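Local coordinates for NAD-dependent epimerase/dehydratase domain-containing protein (Ruegeria pomeroyi DSS-3, PDB 3IUS) that is of uncharacterised function but probably binds NAD(P) through a Rossmann-type domain, as in the NAD-dependent epimerase/dehydratase family, at residues W29-M41 with A46-E58. Numbering follows the deposited sequence.
Sequences WRIIGTSRNPDQM and ASGAEPLLWPGEE. With FMT (formic acid), chain D.
R30 grips the carboxylate of E50 side-on with two nitrogens, one to each oxygen. R30 NE bonds E50 OE1 at 2.8 Å, from above the carboxylate plane. R30 NH2 uses the syn lone pair of E50 OE2, at 3.0 Å. The two flat groups are turned 38° apart. R30 gets there by an extended chain, with CG anti to the backbone N (chi1 177°). I32 CD1 lies over one face of the guanidinium. A glutamine at E50 would probably keep one bond at most and leave the arginine charge without its mate.

On the same sheet face, I32 CG2 meets L52 CD1 at 3.5 Å. On the other face, I31 CG2 touches A49 CB, and the selenium of M41, a selenomethionine, packs on P51 CB at 3.8 Å. The M41 chain bends twice to bring it there. P55 CD sits against one face of the R36 guanidinium, toward its rim.

Five backbone bonds join the parallel strands, from E50 N to I31 O through W54 N to S35 O. A water links T34 OG1 to W54 O; T34 OG1 also bonds G12 N, probably in the Rossmann-type glycine-rich turn. S35 OG donates to a formic acid, probably from the crystallisation liquor.

Strands 30-35 and 49-53, with helix 41-46 between, form a beta-alpha-beta unit, consistent with a Rossmann fold. Edge strand 49-53 pairs with 30-35, which pairs with 7-11. Helix 15-24 packs near I31, and helix 79-90 touches W54.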
# COMPACT_ATOMS: atom_id res chain seq x y z
N TRP A 29 11.76 14.64 12.27
CA TRP A 29 11.86 14.55 10.82
C TRP A 29 11.24 15.76 10.12
O TRP A 29 10.24 16.31 10.58
CB TRP A 29 11.17 13.28 10.31
CG TRP A 29 11.96 12.04 10.54
CD1 TRP A 29 12.12 11.38 11.72
CD2 TRP A 29 12.68 11.29 9.56
NE1 TRP A 29 12.90 10.27 11.54
CE2 TRP A 29 13.26 10.19 10.22
CE3 TRP A 29 12.90 11.45 8.18
CZ2 TRP A 29 14.04 9.25 9.55
CZ3 TRP A 29 13.67 10.51 7.52
CH2 TRP A 29 14.24 9.43 8.21
N ARG A 30 11.84 16.16 9.00
CA ARG A 30 11.19 17.09 8.10
C ARG A 30 10.57 16.29 6.95
O ARG A 30 11.26 15.52 6.29
CB ARG A 30 12.19 18.10 7.54
CG ARG A 30 11.58 19.05 6.53
CD ARG A 30 12.62 19.89 5.82
NE ARG A 30 12.01 20.79 4.86
CZ ARG A 30 12.62 21.26 3.77
NH1 ARG A 30 13.87 20.92 3.51
NH2 ARG A 30 11.97 22.08 2.95
N ILE A 31 9.27 16.46 6.74
CA ILE A 31 8.58 15.78 5.64
C ILE A 31 7.99 16.77 4.65
O ILE A 31 7.40 17.79 5.03
CB ILE A 31 7.45 14.85 6.15
CG1 ILE A 31 7.97 13.87 7.21
CG2 ILE A 31 6.83 14.08 4.99
CD1 ILE A 31 7.98 14.44 8.60
N ILE A 32 8.17 16.47 3.37
CA ILE A 32 7.61 17.25 2.27
C ILE A 32 6.70 16.32 1.46
O ILE A 32 7.15 15.30 0.96
CB ILE A 32 8.72 17.78 1.35
CG1 ILE A 32 9.74 18.58 2.16
CG2 ILE A 32 8.13 18.62 0.22
CD1 ILE A 32 11.03 18.84 1.42
N GLY A 33 5.42 16.67 1.35
CA GLY A 33 4.48 15.81 0.66
C GLY A 33 3.84 16.47 -0.54
O GLY A 33 3.43 17.63 -0.48
N THR A 34 3.75 15.74 -1.65
CA THR A 34 3.16 16.28 -2.86
C THR A 34 1.78 15.71 -3.14
O THR A 34 1.44 14.60 -2.71
CB THR A 34 4.04 16.02 -4.09
OG1 THR A 34 3.74 14.73 -4.63
CG2 THR A 34 5.52 16.11 -3.73
N SER A 35 0.98 16.48 -3.86
CA SER A 35 -0.30 16.01 -4.38
C SER A 35 -0.60 16.74 -5.68
O SER A 35 -0.16 17.87 -5.87
CB SER A 35 -1.42 16.26 -3.37
OG SER A 35 -2.68 15.88 -3.92
N ARG A 36 -1.32 16.09 -6.58
CA ARG A 36 -1.74 16.77 -7.79
C ARG A 36 -3.10 17.42 -7.56
O ARG A 36 -3.59 18.16 -8.41
CB ARG A 36 -1.79 15.81 -8.98
CG ARG A 36 -2.99 14.89 -9.04
CD ARG A 36 -3.09 14.29 -10.44
NE ARG A 36 -1.77 13.93 -10.94
CZ ARG A 36 -1.37 14.07 -12.20
NH1 ARG A 36 -0.14 13.72 -12.55
NH2 ARG A 36 -2.19 14.58 -13.10
N ASN A 37 -3.68 17.16 -6.40
CA ASN A 37 -4.97 17.74 -6.05
C ASN A 37 -4.80 18.94 -5.12
O ASN A 37 -4.43 18.78 -3.96
CB ASN A 37 -5.87 16.69 -5.40
CG ASN A 37 -7.26 17.22 -5.08
OD1 ASN A 37 -7.52 18.42 -5.18
ND2 ASN A 37 -8.15 16.33 -4.67
N PRO A 38 -5.07 20.15 -5.64
CA PRO A 38 -4.89 21.38 -4.87
C PRO A 38 -5.73 21.43 -3.59
O PRO A 38 -5.39 22.18 -2.68
CB PRO A 38 -5.33 22.48 -5.84
CG PRO A 38 -6.11 21.79 -6.91
CD PRO A 38 -5.59 20.40 -7.00
N ASP A 39 -6.79 20.64 -3.52
CA ASP A 39 -7.66 20.65 -2.34
C ASP A 39 -7.13 19.74 -1.23
O ASP A 39 -7.78 19.57 -0.20
CB ASP A 39 -9.11 20.31 -2.70
CG ASP A 39 -9.34 18.81 -2.84
OD1 ASP A 39 -10.48 18.41 -3.18
OD2 ASP A 39 -8.40 18.02 -2.62
N GLN A 40 -5.95 19.17 -1.44
CA GLN A 40 -5.35 18.25 -0.47
C GLN A 40 -4.20 18.89 0.29
O GLN A 40 -3.58 18.26 1.15
CB GLN A 40 -4.86 16.98 -1.17
CG GLN A 40 -5.96 16.11 -1.75
CD GLN A 40 -6.72 15.33 -0.69
OE1 GLN A 40 -6.12 14.80 0.25
NE2 GLN A 40 -8.04 15.24 -0.85
N MSE A 41 -3.90 20.15 -0.02
CA MSE A 41 -2.78 20.84 0.61
C MSE A 41 -2.98 20.88 2.13
O MSE A 41 -2.05 20.65 2.89
CB MSE A 41 -2.63 22.25 0.05
CG MSE A 41 -2.40 22.31 -1.46
SE MSE A 41 -0.68 21.57 -2.03
CE MSE A 41 -1.24 19.74 -2.40
N ALA A 46 -1.67 19.08 7.75
CA ALA A 46 -2.13 18.50 9.01
C ALA A 46 -1.42 17.18 9.37
O ALA A 46 -1.32 16.82 10.54
CB ALA A 46 -3.64 18.29 8.98
N SER A 47 -0.94 16.47 8.35
CA SER A 47 -0.25 15.20 8.55
C SER A 47 1.20 15.43 8.92
O SER A 47 1.97 14.47 9.11
CB SER A 47 -0.33 14.33 7.30
OG SER A 47 0.60 14.76 6.32
N GLY A 48 1.59 16.69 9.04
CA GLY A 48 2.93 17.04 9.48
C GLY A 48 3.94 17.24 8.36
O GLY A 48 5.14 17.32 8.62
N ALA A 49 3.45 17.33 7.13
CA ALA A 49 4.31 17.52 5.97
C ALA A 49 4.09 18.89 5.33
O ALA A 49 2.99 19.44 5.37
CB ALA A 49 4.09 16.41 4.95
N GLU A 50 5.16 19.44 4.74
CA GLU A 50 5.07 20.65 3.92
C GLU A 50 4.44 20.31 2.57
O GLU A 50 5.02 19.55 1.79
CB GLU A 50 6.46 21.23 3.69
CG GLU A 50 7.24 21.54 4.95
CD GLU A 50 8.69 21.88 4.66
OE1 GLU A 50 9.50 21.88 5.62
OE2 GLU A 50 9.01 22.15 3.49
N PRO A 51 3.27 20.90 2.27
CA PRO A 51 2.51 20.55 1.06
C PRO A 51 3.11 21.15 -0.20
O PRO A 51 3.44 22.34 -0.22
CB PRO A 51 1.13 21.16 1.31
CG PRO A 51 1.18 21.79 2.68
CD PRO A 51 2.62 21.99 3.02
N LEU A 52 3.24 20.34 -1.24
CA LEU A 52 3.66 20.81 -2.55
C LEU A 52 2.65 20.38 -3.60
O LEU A 52 2.18 19.24 -3.59
CB LEU A 52 5.03 20.23 -2.92
CG LEU A 52 6.28 20.83 -2.30
CD1 LEU A 52 7.50 20.14 -2.87
CD2 LEU A 52 6.33 22.33 -2.57
N LEU A 53 2.33 21.28 -4.52
CA LEU A 53 1.46 20.96 -5.64
C LEU A 53 2.30 20.41 -6.79
O LEU A 53 3.22 21.08 -7.25
CB LEU A 53 0.68 22.20 -6.08
CG LEU A 53 -0.43 22.02 -7.12
CD1 LEU A 53 -1.47 21.02 -6.64
CD2 LEU A 53 -1.08 23.37 -7.42
N TRP A 54 1.98 19.20 -7.23
CA TRP A 54 2.71 18.56 -8.33
C TRP A 54 1.84 17.52 -9.03
O TRP A 54 1.28 16.64 -8.38
CB TRP A 54 4.01 17.92 -7.80
CG TRP A 54 4.95 17.52 -8.88
CD1 TRP A 54 5.75 18.34 -9.63
CD2 TRP A 54 5.19 16.19 -9.36
NE1 TRP A 54 6.48 17.60 -10.53
CE2 TRP A 54 6.15 16.28 -10.38
CE3 TRP A 54 4.69 14.93 -9.01
CZ2 TRP A 54 6.62 15.16 -11.07
CZ3 TRP A 54 5.16 13.82 -9.70
CH2 TRP A 54 6.11 13.94 -10.71
N PRO A 55 1.72 17.60 -10.37
CA PRO A 55 2.37 18.48 -11.36
C PRO A 55 2.27 19.97 -11.08
O PRO A 55 1.28 20.47 -10.55
CB PRO A 55 1.62 18.15 -12.65
CG PRO A 55 1.19 16.75 -12.48
CD PRO A 55 0.85 16.61 -11.03
N GLY A 56 3.33 20.68 -11.46
CA GLY A 56 3.42 22.11 -11.28
C GLY A 56 4.89 22.47 -11.31
O GLY A 56 5.59 22.11 -12.26
N GLU A 57 5.37 23.15 -10.28
CA GLU A 57 6.80 23.38 -10.16
C GLU A 57 7.48 22.08 -9.78
O GLU A 57 6.89 21.23 -9.12
CB GLU A 57 7.10 24.48 -9.14
CG GLU A 57 6.76 25.89 -9.63
CD GLU A 57 7.36 26.21 -10.99
OE1 GLU A 57 8.36 25.56 -11.39
OE2 GLU A 57 6.84 27.13 -11.67
N GLU A 58 8.72 21.92 -10.21
CA GLU A 58 9.49 20.73 -9.88
C GLU A 58 9.85 20.76 -8.40
O GLU A 58 10.39 21.74 -7.91
CB GLU A 58 10.75 20.69 -10.75
CG GLU A 58 11.68 19.53 -10.46
CD GLU A 58 12.85 19.49 -11.42
OE1 GLU A 58 13.95 19.05 -11.01
OE2 GLU A 58 12.68 19.90 -12.59
C FMT D . -2.48 13.38 -1.81
O1 FMT D . -3.59 13.62 -2.29
O2 FMT D . -1.50 13.00 -2.45
O HOH W 1 7.57 18.05 8.54
O HOH W 2 1.59 14.57 -6.52